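Side-chain contacts in antigen MTB48, Mycobacterial protein (Mycobacterium smegmatis, PDB 4WJ1), which is EspB, a protein of the ESX-1 type VII secretion system that is probably involved in DNA conjugation, at least in the recipient strain: residues L234-V237 and R238-E241; A246-W249 and D250-A254; L258-Q261 and S262-L266; E267-A270 and N271-I275. All coordinates share one frame; numbering follows the deposited sequence.

How the interactions relate
The four contacts follow one another in the PPE domain. Interaction 1 lies on the short helix 234-242, and interactions 2, 3 and 4 are spaced along helix 248-272, which runs back antiparallel to it, making a helical hairpin at one end of the elongated molecule. Phe-240 is the link between the two arms: Phe-240 CE1 lies 3.5 Å from Arg-251 O in interaction 2, and Phe-240 CD1 is 3.8 Å from Leu-258 CD1 in interaction 3. Interaction 2 opens the long helix and interaction 4 closes it, their centres about 32 Å apart. Interaction 3 lies between them, its centre about 18 Å and 14 Å from theirs.

Interaction 1 of 4, residues L234-V237 and R238-E241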
loop_
_atom_site.group_PDB
_atom_site.type_symbol
_atom_site.label_atom_id
_atom_site.label_comp_id
_atom_site.label_asym_id
_atom_site.label_seq_id
_atom_site.Cartn_x
_atom_site.Cartn_y
_atom_site.Cartn_z
ATOM N N LEU A 234 -36.784 0.307 5.638
ATOM C CA LEU A 234 -37.657 -0.364 4.709
ATOM C C LEU A 234 -38.924 -0.718 5.470
ATOM O O LEU A 234 -40.018 -0.657 4.924
ATOM C CB LEU A 234 -36.974 -1.595 4.102
ATOM C CG LEU A 234 -37.721 -2.232 2.928
ATOM C CD1 LEU A 234 -38.184 -1.182 1.922
ATOM C CD2 LEU A 234 -36.850 -3.265 2.241
ATOM N N GLU A 235 -38.769 -1.041 6.751
ATOM C CA GLU A 235 -39.907 -1.271 7.633
ATOM C C GLU A 235 -40.768 -0.014 7.741
ATOM O O GLU A 235 -41.985 -0.113 7.886
ATOM C CB GLU A 235 -39.444 -1.723 9.027
ATOM C CG GLU A 235 -40.607 -2.037 9.974
ATOM C CD GLU A 235 -40.195 -2.578 11.349
ATOM O OE1 GLU A 235 -38.977 -2.684 11.634
ATOM O OE2 GLU A 235 -41.116 -2.910 12.143
ATOM N N ASN A 236 -40.149 1.166 7.664
ATOM C CA ASN A 236 -40.923 2.404 7.667
ATOM C C ASN A 236 -41.844 2.454 6.455
ATOM O O ASN A 236 -42.961 2.963 6.543
ATOM C CB ASN A 236 -40.025 3.641 7.683
ATOM C CG ASN A 236 -39.399 3.898 9.040
ATOM O OD1 ASN A 236 -38.394 4.599 9.148
ATOM N ND2 ASN A 236 -39.987 3.332 10.079
ATOM N N VAL A 237 -41.386 1.912 5.327
ATOM C CA VAL A 237 -42.234 1.833 4.142
ATOM C C VAL A 237 -43.478 0.981 4.417
ATOM O O VAL A 237 -44.611 1.375 4.107
ATOM C CB VAL A 237 -41.482 1.244 2.944
ATOM C CG1 VAL A 237 -42.375 1.243 1.710
ATOM C CG2 VAL A 237 -40.205 2.021 2.690
ATOM N N ARG A 238 -43.261 -0.191 5.007
ATOM C CA ARG A 238 -44.369 -1.062 5.353
ATOM C C ARG A 238 -45.284 -0.360 6.342
ATOM O O ARG A 238 -46.497 -0.325 6.164
ATOM C CB ARG A 238 -43.872 -2.385 5.941
ATOM C CG ARG A 238 -44.974 -3.176 6.639
ATOM C CD ARG A 238 -44.565 -4.605 6.955
ATOM N NE ARG A 238 -45.732 -5.386 7.360
ATOM C CZ ARG A 238 -46.121 -5.565 8.620
ATOM N NH1 ARG A 238 -45.417 -5.034 9.615
ATOM N NH2 ARG A 238 -47.212 -6.283 8.886
ATOM N N GLU A 239 -44.685 0.209 7.381
ATOM C CA GLU A 239 -45.440 0.851 8.441
ATOM C C GLU A 239 -46.269 2.010 7.907
ATOM O O GLU A 239 -47.359 2.280 8.410
ATOM C CB GLU A 239 -44.499 1.328 9.543
ATOM C CG GLU A 239 -43.838 0.220 10.323
ATOM C CD GLU A 239 -42.791 0.732 11.291
ATOM O OE1 GLU A 239 -42.304 1.870 11.100
ATOM O OE2 GLU A 239 -42.459 -0.010 12.244
ATOM N N PHE A 240 -45.768 2.684 6.876
ATOM C CA PHE A 240 -46.501 3.802 6.302
ATOM C C PHE A 240 -47.799 3.323 5.683
ATOM O O PHE A 240 -48.818 4.001 5.766
ATOM C CB PHE A 240 -45.658 4.535 5.262
ATOM C CG PHE A 240 -46.306 5.779 4.738
ATOM C CD1 PHE A 240 -46.312 6.937 5.492
ATOM C CD2 PHE A 240 -46.922 5.788 3.498
ATOM C CE1 PHE A 240 -46.916 8.088 5.014
ATOM C CE2 PHE A 240 -47.525 6.933 3.014
ATOM C CZ PHE A 240 -47.521 8.086 3.772
ATOM N N GLU A 241 -47.760 2.140 5.080
ATOM C CA GLU A 241 -48.933 1.564 4.433
ATOM C C GLU A 241 -49.908 0.962 5.439
ATOM O O GLU A 241 -51.114 1.202 5.379
ATOM C CB GLU A 241 -48.507 0.499 3.421
ATOM C CG GLU A 241 -49.602 0.127 2.432
ATOM C CD GLU A 241 -49.321 0.648 1.032
ATOM O OE1 GLU A 241 -48.426 1.515 0.881
ATOM O OE2 GLU A 241 -50.008 0.198 0.087
#
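Asn-236 and Glu-239, three residues apart, are joined by a hydrogen bond from Asn-236 ND2 of the amide to Glu-239 OE1 of the carboxylate, 2.9 Å long. The acceptor lies almost in the amide plane, but the amide reaches OE1 on its syn side, 35° out of the carboxylate plane, and the bond is clearly bent at the hydrogen. The other oxygen has a less welcome neighbour: Glu-239 OE2 stands 3.2 Å from Glu-235 OE2, two acceptors of like charge, the carboxylate planes 54° apart. All this lies on the short helix 234-242 of the EspB PPE domain. Glu-239 CG sits beside the backbone N (chi1 -68°), which folds the side chain back until Glu-239 CG rests 3.1 Å from Glu-235 O. That carbonyl oxygen, Glu-235 O, also accepts Glu-239 N at 2.8 Å. An amide suits position 236 because it has two polar ends to use: while ND2 donates to Glu-239, OD1 accepts from the backbone N of Thr-233, just before the helix. On other sides, Val-237 packs on Trp-139 and Phe-240 on helix 248-272.

Interaction 2 of 4, residues A246-W249 and D250-A254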
loop_
_atom_site.group_PDB
_atom_site.type_symbol
_atom_site.label_atom_id
_atom_site.label_comp_id
_atom_site.label_asym_id
_atom_site.label_seq_id
_atom_site.Cartn_x
_atom_site.Cartn_y
_atom_site.Cartn_z
ATOM N N ALA A 246 -55.550 8.659 10.836
ATOM C CA ALA A 246 -56.758 9.355 11.269
ATOM C C ALA A 246 -57.417 10.110 10.119
ATOM O O ALA A 246 -58.641 10.064 9.945
ATOM C CB ALA A 246 -56.431 10.318 12.415
ATOM N N SER A 247 -56.595 10.801 9.339
ATOM C CA SER A 247 -57.067 11.529 8.174
ATOM C C SER A 247 -56.023 11.426 7.083
ATOM O O SER A 247 -54.917 10.945 7.329
ATOM C CB SER A 247 -57.337 12.993 8.514
ATOM O OG SER A 247 -56.125 13.706 8.700
ATOM N N GLU A 248 -56.364 11.888 5.884
ATOM C CA GLU A 248 -55.411 11.874 4.784
ATOM C C GLU A 248 -54.397 12.994 4.956
ATOM O O GLU A 248 -53.255 12.887 4.507
ATOM C CB GLU A 248 -56.119 12.004 3.436
ATOM C CG GLU A 248 -55.188 11.824 2.239
ATOM C CD GLU A 248 -54.581 10.431 2.177
ATOM O OE1 GLU A 248 -53.405 10.302 1.763
ATOM O OE2 GLU A 248 -55.282 9.461 2.542
ATOM N N TRP A 249 -54.816 14.070 5.609
ATOM C CA TRP A 249 -53.923 15.193 5.853
ATOM C C TRP A 249 -52.756 14.739 6.712
ATOM O O TRP A 249 -51.600 15.039 6.402
ATOM C CB TRP A 249 -54.671 16.349 6.523
ATOM C CG TRP A 249 -53.866 17.626 6.634
ATOM C CD1 TRP A 249 -53.570 18.510 5.624
ATOM C CD2 TRP A 249 -53.276 18.167 7.820
ATOM N NE1 TRP A 249 -52.828 19.561 6.114
ATOM C CE2 TRP A 249 -52.634 19.374 7.465
ATOM C CE3 TRP A 249 -53.221 17.748 9.159
ATOM C CZ2 TRP A 249 -51.952 20.163 8.388
ATOM C CZ3 TRP A 249 -52.542 18.533 10.077
ATOM C CH2 TRP A 249 -51.919 19.725 9.688
ATOM N N ASP A 250 -53.061 14.011 7.783
ATOM C CA ASP A 250 -52.023 13.455 8.649
ATOM C C ASP A 250 -51.055 12.580 7.870
ATOM O O ASP A 250 -49.837 12.695 8.018
ATOM C CB ASP A 250 -52.641 12.640 9.785
ATOM C CG ASP A 250 -53.402 13.497 10.760
ATOM O OD1 ASP A 250 -54.020 14.485 10.309
ATOM O OD2 ASP A 250 -53.368 13.190 11.972
ATOM N N ARG A 251 -51.623 11.707 7.044
ATOM C CA ARG A 251 -50.859 10.791 6.220
ATOM C C ARG A 251 -49.879 11.548 5.330
ATOM O O ARG A 251 -48.735 11.130 5.164
ATOM C CB ARG A 251 -51.806 9.931 5.378
ATOM C CG ARG A 251 -51.143 8.782 4.664
ATOM C CD ARG A 251 -52.161 7.825 4.042
ATOM N NE ARG A 251 -51.479 6.824 3.226
ATOM C CZ ARG A 251 -51.337 6.916 1.907
ATOM N NH1 ARG A 251 -51.858 7.954 1.261
ATOM N NH2 ARG A 251 -50.683 5.972 1.237
ATOM N N GLN A 252 -50.305 12.679 4.782
ATOM C CA GLN A 252 -49.433 13.422 3.873
ATOM C C GLN A 252 -48.325 14.143 4.623
ATOM O O GLN A 252 -47.205 14.243 4.127
ATOM C CB GLN A 252 -50.248 14.416 3.046
ATOM C CG GLN A 252 -51.267 13.747 2.125
ATOM C CD GLN A 252 -50.597 12.904 1.054
ATOM O OE1 GLN A 252 -49.472 13.189 0.643
ATOM N NE2 GLN A 252 -51.278 11.853 0.610
ATOM N N ASN A 253 -48.625 14.641 5.817
ATOM C CA ASN A 253 -47.596 15.254 6.650
ATOM C C ASN A 253 -46.543 14.221 7.028
ATOM O O ASN A 253 -45.344 14.514 7.039
ATOM C CB ASN A 253 -48.205 15.883 7.901
ATOM C CG ASN A 253 -49.040 17.115 7.579
ATOM O OD1 ASN A 253 -48.753 17.840 6.622
ATOM N ND2 ASN A 253 -50.083 17.355 8.375
ATOM N N ALA A 254 -47.001 13.006 7.316
ATOM C CA ALA A 254 -46.105 11.890 7.573
ATOM C C ALA A 254 -45.188 11.629 6.378
ATOM O O ALA A 254 -43.976 11.461 6.548
ATOM C CB ALA A 254 -46.883 10.661 7.900
#
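The first turns of helix 248-272 begin with Ser-247 at the N-cap position, and its hydroxyl donates to Asp-250, three residues on. Ser-247 OG takes the crowded position between backbone N and carbonyl carbon (chi1 73°), which turns it over the helix end to reach Asp-250 OD1 at 2.8 Å. The carboxylate is met from well above its plane. A serine at the N-cap and an aspartate three residues on are close enough for two short side chains to meet, and the negative charge would be stabilised by the amino end of the helix.

A second acid, Glu-248, serves two neighbours through a single oxygen. Its chain bends at chi2 (63°), bringing OE1 round beside the next turn. The syn lone pair of Glu-248 OE1 takes Arg-251 NH1 at 2.9 Å, a salt bridge lying in the guanidinium plane, and the anti lone pair takes Gln-252 NE2, also at 2.9 Å. Arginine is long enough to run alongside the glutamate here while also touching Phe-240 and Trp-245, which places this turn against the linker and the preceding helix.

Trp-249 makes the third contact, with Asn-253 one turn later. The amide stands nearly upright on the indole, the two planes 84° apart, consistent with an N-H to pi contact. Asp-250 OD1 lies at the edge of the same ring, 3.6 Å from Trp-249 CE3. Asn-253 ND2 is 3.0 Å above the Trp-249 ring plane, over the middle of the six-membered ring and so off-centre for the whole indole, with Trp-249 CZ3 its nearest ring atom at 3.2 Å.

Interaction 3 of 4, residues L258-Q261 and S262-L266; sequences LQEQ and SEDAL
Ser-262 touches the preceding turn with its CB, 3.5 Å from Gln-259 O, in the middle of helix 248-272, where regular i to i+4 backbone bonds carry the chain and the side chains sort into a packed and a solvent-facing side. The serine belongs to the buried side. Being small, it can pack on Trp-139 and Ala-142 of helix 139-147, and its OG is hydrogen-bonded to His-231 NE2.

Glu-263 comes next and pairs with Gln-259, one turn back. Gln-259 NE2 donates to Glu-263 OE2 at 3.1 Å, with a nearly straight N-H (167°). The acceptor lies close to the amide plane, whereas the amide approaches from above the carboxylate, whose plane stands at 86° to its own. A bend at chi2 (62°) in Gln-259 turns the amide along the helix toward the glutamate. Glutamine suits this place because both ends of its amide are used: OE1 accepts from Trp-139 N, and NE2 donates to Met-137 O as well as to Glu-263, so the amide is fixed against rotation and fastens the helix to the segment entering helix 139-147.

Asp-264, on the exposed side, faces Glu-260. Asp-264 OD2 lies 3.6 Å from Glu-260 CG, and 3.9 Å from Glu-260 OE2, a like-charge approach that solvent would be expected to screen. Ala-265 returns to the buried side. Its methyl fits against the backbone, with Ala-265 CB 3.4 Å from Gln-261 O, and Ala-265 N donates to that same oxygen at 2.9 Å.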
loop_
_atom_site.group_PDB
_atom_site.type_symbol
_atom_site.label_atom_id
_atom_site.label_comp_id
_atom_site.label_asym_id
_atom_site.label_seq_id
_atom_site.Cartn_x
_atom_site.Cartn_y
_atom_site.Cartn_z
ATOM N N LEU A 258 -41.068 12.006 6.465
ATOM C CA LEU A 258 -40.186 10.908 6.106
ATOM C C LEU A 258 -39.334 11.284 4.903
ATOM O O LEU A 258 -38.160 10.924 4.826
ATOM C CB LEU A 258 -40.995 9.639 5.834
ATOM C CG LEU A 258 -41.716 9.106 7.079
ATOM C CD1 LEU A 258 -42.932 8.303 6.705
ATOM C CD2 LEU A 258 -40.761 8.265 7.907
ATOM N N GLN A 259 -39.921 12.022 3.970
ATOM C CA GLN A 259 -39.166 12.487 2.817
ATOM C C GLN A 259 -38.036 13.420 3.257
ATOM O O GLN A 259 -36.908 13.319 2.759
ATOM C CB GLN A 259 -40.086 13.188 1.813
ATOM C CG GLN A 259 -39.370 13.698 0.575
ATOM C CD GLN A 259 -38.734 12.586 -0.231
ATOM O OE1 GLN A 259 -39.140 11.430 -0.142
ATOM N NE2 GLN A 259 -37.719 12.930 -1.015
ATOM N N GLU A 260 -38.324 14.315 4.202
ATOM C CA GLU A 260 -37.280 15.219 4.675
ATOM C C GLU A 260 -36.236 14.442 5.499
ATOM O O GLU A 260 -35.045 14.745 5.426
ATOM C CB GLU A 260 -37.851 16.398 5.481
ATOM C CG GLU A 260 -36.777 17.463 5.769
ATOM C CD GLU A 260 -37.270 18.771 6.409
ATOM O OE1 GLU A 260 -38.478 18.928 6.676
ATOM O OE2 GLU A 260 -36.419 19.672 6.613
ATOM N N GLN A 261 -36.659 13.421 6.241
ATOM C CA GLN A 261 -35.700 12.538 6.905
ATOM C C GLN A 261 -34.723 11.926 5.916
ATOM O O GLN A 261 -33.515 11.881 6.166
ATOM C CB GLN A 261 -36.407 11.417 7.646
ATOM C CG GLN A 261 -36.782 11.760 9.054
ATOM C CD GLN A 261 -37.724 10.731 9.654
ATOM O OE1 GLN A 261 -37.526 9.526 9.472
ATOM N NE2 GLN A 261 -38.755 11.199 10.373
ATOM N N SER A 262 -35.255 11.437 4.801
ATOM C CA SER A 262 -34.428 10.788 3.808
ATOM C C SER A 262 -33.448 11.774 3.195
ATOM O O SER A 262 -32.250 11.504 3.112
ATOM C CB SER A 262 -35.283 10.179 2.722
ATOM O OG SER A 262 -34.469 9.644 1.700
ATOM N N GLU A 263 -33.962 12.919 2.766
ATOM C CA GLU A 263 -33.129 13.918 2.136
ATOM C C GLU A 263 -32.001 14.338 3.061
ATOM O O GLU A 263 -30.836 14.397 2.650
ATOM C CB GLU A 263 -33.968 15.118 1.729
ATOM C CG GLU A 263 -34.837 14.828 0.539
ATOM C CD GLU A 263 -35.797 15.949 0.257
ATOM O OE1 GLU A 263 -35.778 16.944 1.022
ATOM O OE2 GLU A 263 -36.568 15.831 -0.721
ATOM N N ASP A 264 -32.345 14.609 4.315
ATOM C CA ASP A 264 -31.351 15.052 5.278
ATOM C C ASP A 264 -30.309 13.970 5.528
ATOM O O ASP A 264 -29.119 14.262 5.578
ATOM C CB ASP A 264 -32.016 15.476 6.587
ATOM C CG ASP A 264 -32.851 16.741 6.433
ATOM O OD1 ASP A 264 -32.757 17.405 5.375
ATOM O OD2 ASP A 264 -33.601 17.076 7.372
ATOM N N ALA A 265 -30.743 12.722 5.649
ATOM C CA ALA A 265 -29.803 11.626 5.877
ATOM C C ALA A 265 -28.871 11.417 4.699
ATOM O O ALA A 265 -27.703 11.106 4.882
ATOM C CB ALA A 265 -30.538 10.343 6.166
ATOM N N LEU A 266 -29.389 11.565 3.488
ATOM C CA LEU A 266 -28.581 11.325 2.307
ATOM C C LEU A 266 -27.571 12.462 2.139
ATOM O O LEU A 266 -26.423 12.238 1.753
ATOM C CB LEU A 266 -29.470 11.182 1.075
ATOM C CG LEU A 266 -30.236 9.864 0.963
ATOM C CD1 LEU A 266 -31.412 10.002 0.021
ATOM C CD2 LEU A 266 -29.303 8.751 0.496
#

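Interaction 4 of 4, residues E267-A270 and N271-I275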
loop_
_atom_site.group_PDB
_atom_site.type_symbol
_atom_site.label_atom_id
_atom_site.label_comp_id
_atom_site.label_asym_id
_atom_site.label_seq_id
_atom_site.Cartn_x
_atom_site.Cartn_y
_atom_site.Cartn_z
ATOM N N GLU A 267 -28.006 13.676 2.453
ATOM C CA GLU A 267 -27.133 14.835 2.434
ATOM C C GLU A 267 -26.000 14.655 3.433
ATOM O O GLU A 267 -24.840 14.874 3.115
ATOM C CB GLU A 267 -27.928 16.107 2.741
ATOM C CG GLU A 267 -27.109 17.395 2.736
ATOM C CD GLU A 267 -27.984 18.655 2.760
ATOM O OE1 GLU A 267 -29.200 18.548 3.063
ATOM O OE2 GLU A 267 -27.455 19.755 2.467
ATOM N N ALA A 268 -26.338 14.235 4.643
ATOM C CA ALA A 268 -25.336 14.020 5.676
ATOM C C ALA A 268 -24.384 12.907 5.262
ATOM O O ALA A 268 -23.197 12.928 5.589
ATOM C CB ALA A 268 -26.002 13.689 7.004
ATOM N N TYR A 269 -24.912 11.933 4.539
ATOM C CA TYR A 269 -24.119 10.805 4.073
ATOM C C TYR A 269 -23.130 11.247 2.987
ATOM O O TYR A 269 -21.967 10.850 2.976
ATOM C CB TYR A 269 -25.054 9.717 3.558
ATOM C CG TYR A 269 -24.376 8.475 3.040
ATOM C CD1 TYR A 269 -23.397 7.817 3.784
ATOM C CD2 TYR A 269 -24.741 7.940 1.812
ATOM C CE1 TYR A 269 -22.795 6.673 3.307
ATOM C CE2 TYR A 269 -24.147 6.804 1.330
ATOM C CZ TYR A 269 -23.174 6.172 2.077
ATOM O OH TYR A 269 -22.602 5.030 1.570
ATOM N N ALA A 270 -23.609 12.075 2.072
ATOM C CA ALA A 270 -22.776 12.593 1.003
ATOM C C ALA A 270 -21.610 13.377 1.599
ATOM O O ALA A 270 -20.458 13.107 1.275
ATOM C CB ALA A 270 -23.593 13.461 0.070
ATOM N N ASN A 271 -21.913 14.322 2.487
ATOM C CA ASN A 271 -20.875 15.096 3.165
ATOM C C ASN A 271 -19.939 14.246 4.007
ATOM O O ASN A 271 -18.722 14.302 3.844
ATOM C CB ASN A 271 -21.500 16.166 4.050
ATOM C CG ASN A 271 -22.266 17.194 3.256
ATOM O OD1 ASN A 271 -22.073 17.324 2.045
ATOM N ND2 ASN A 271 -23.145 17.933 3.928
ATOM N N GLY A 272 -20.514 13.448 4.896
ATOM C CA GLY A 272 -19.744 12.739 5.901
ATOM C C GLY A 272 -18.854 11.647 5.364
ATOM O O GLY A 272 -17.898 11.244 6.026
ATOM N N SER A 273 -19.154 11.163 4.165
ATOM C CA SER A 273 -18.381 10.060 3.611
ATOM C C SER A 273 -17.322 10.537 2.632
ATOM O O SER A 273 -16.708 9.719 1.958
ATOM C CB SER A 273 -19.297 9.048 2.918
ATOM O OG SER A 273 -19.850 9.597 1.732
ATOM N N GLN A 274 -17.122 11.849 2.533
ATOM C CA GLN A 274 -16.067 12.386 1.675
ATOM C C GLN A 274 -14.710 11.899 2.146
ATOM O O GLN A 274 -14.378 12.013 3.323
ATOM C CB GLN A 274 -16.077 13.912 1.664
ATOM C CG GLN A 274 -17.086 14.532 0.726
ATOM C CD GLN A 274 -17.098 16.041 0.835
ATOM O OE1 GLN A 274 -18.012 16.619 1.428
ATOM N NE2 GLN A 274 -16.078 16.693 0.268
ATOM N N ILE A 275 -13.927 11.355 1.223
ATOM C CA ILE A 275 -12.608 10.832 1.548
ATOM C C ILE A 275 -11.557 11.424 0.627
ATOM O O ILE A 275 -11.880 11.961 -0.435
ATOM C CB ILE A 275 -12.572 9.319 1.419
ATOM C CG1 ILE A 275 -12.922 8.932 -0.017
ATOM C CG2 ILE A 275 -13.534 8.687 2.392
ATOM C CD1 ILE A 275 -12.810 7.469 -0.275
HETATM O O HOH W 1 -19.264 11.476 -0.510
#
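The last turn of helix 248-272 keeps its i to i+4 bonds, Asn-271 N to Glu-267 O at 3.0 Å and Gly-272 N to Ala-268 O at 2.8 Å, before Ser-273 leaves helical geometry. Here Tyr-269 O takes two bonds from this one residue: Ser-273 N at 3.1 Å and Ser-273 OG at 2.8 Å. They reach the oxygen from opposite faces of the carbonyl plane. The hydroxyl can do this because it stands between backbone N and carbonyl carbon (chi1 69°), turned back over the helix end and lying over one face of the Tyr-269 ring. A water donates to Ser-273 OG at 3.0 Å and to Ala-270 O at 2.7 Å. On the outer side, Asn-271 runs beside Glu-267, with Asn-271 ND2 4.2 Å from Glu-267 CG, a loose packing contact. The Tyr-269 ring packs on Phe-220 and Leu-227 of helix 187-230, and its OH is hydrogen-bonded to Thr-42 OG1 of helix 40-96. Serine is apt for this buried place: the hydroxyl donates to Tyr-269 O and accepts from a water whose other hydrogen goes to Ala-270 O, so both of these last-turn carbonyl oxygens keep a hydrogen-bond donor where the helix ends.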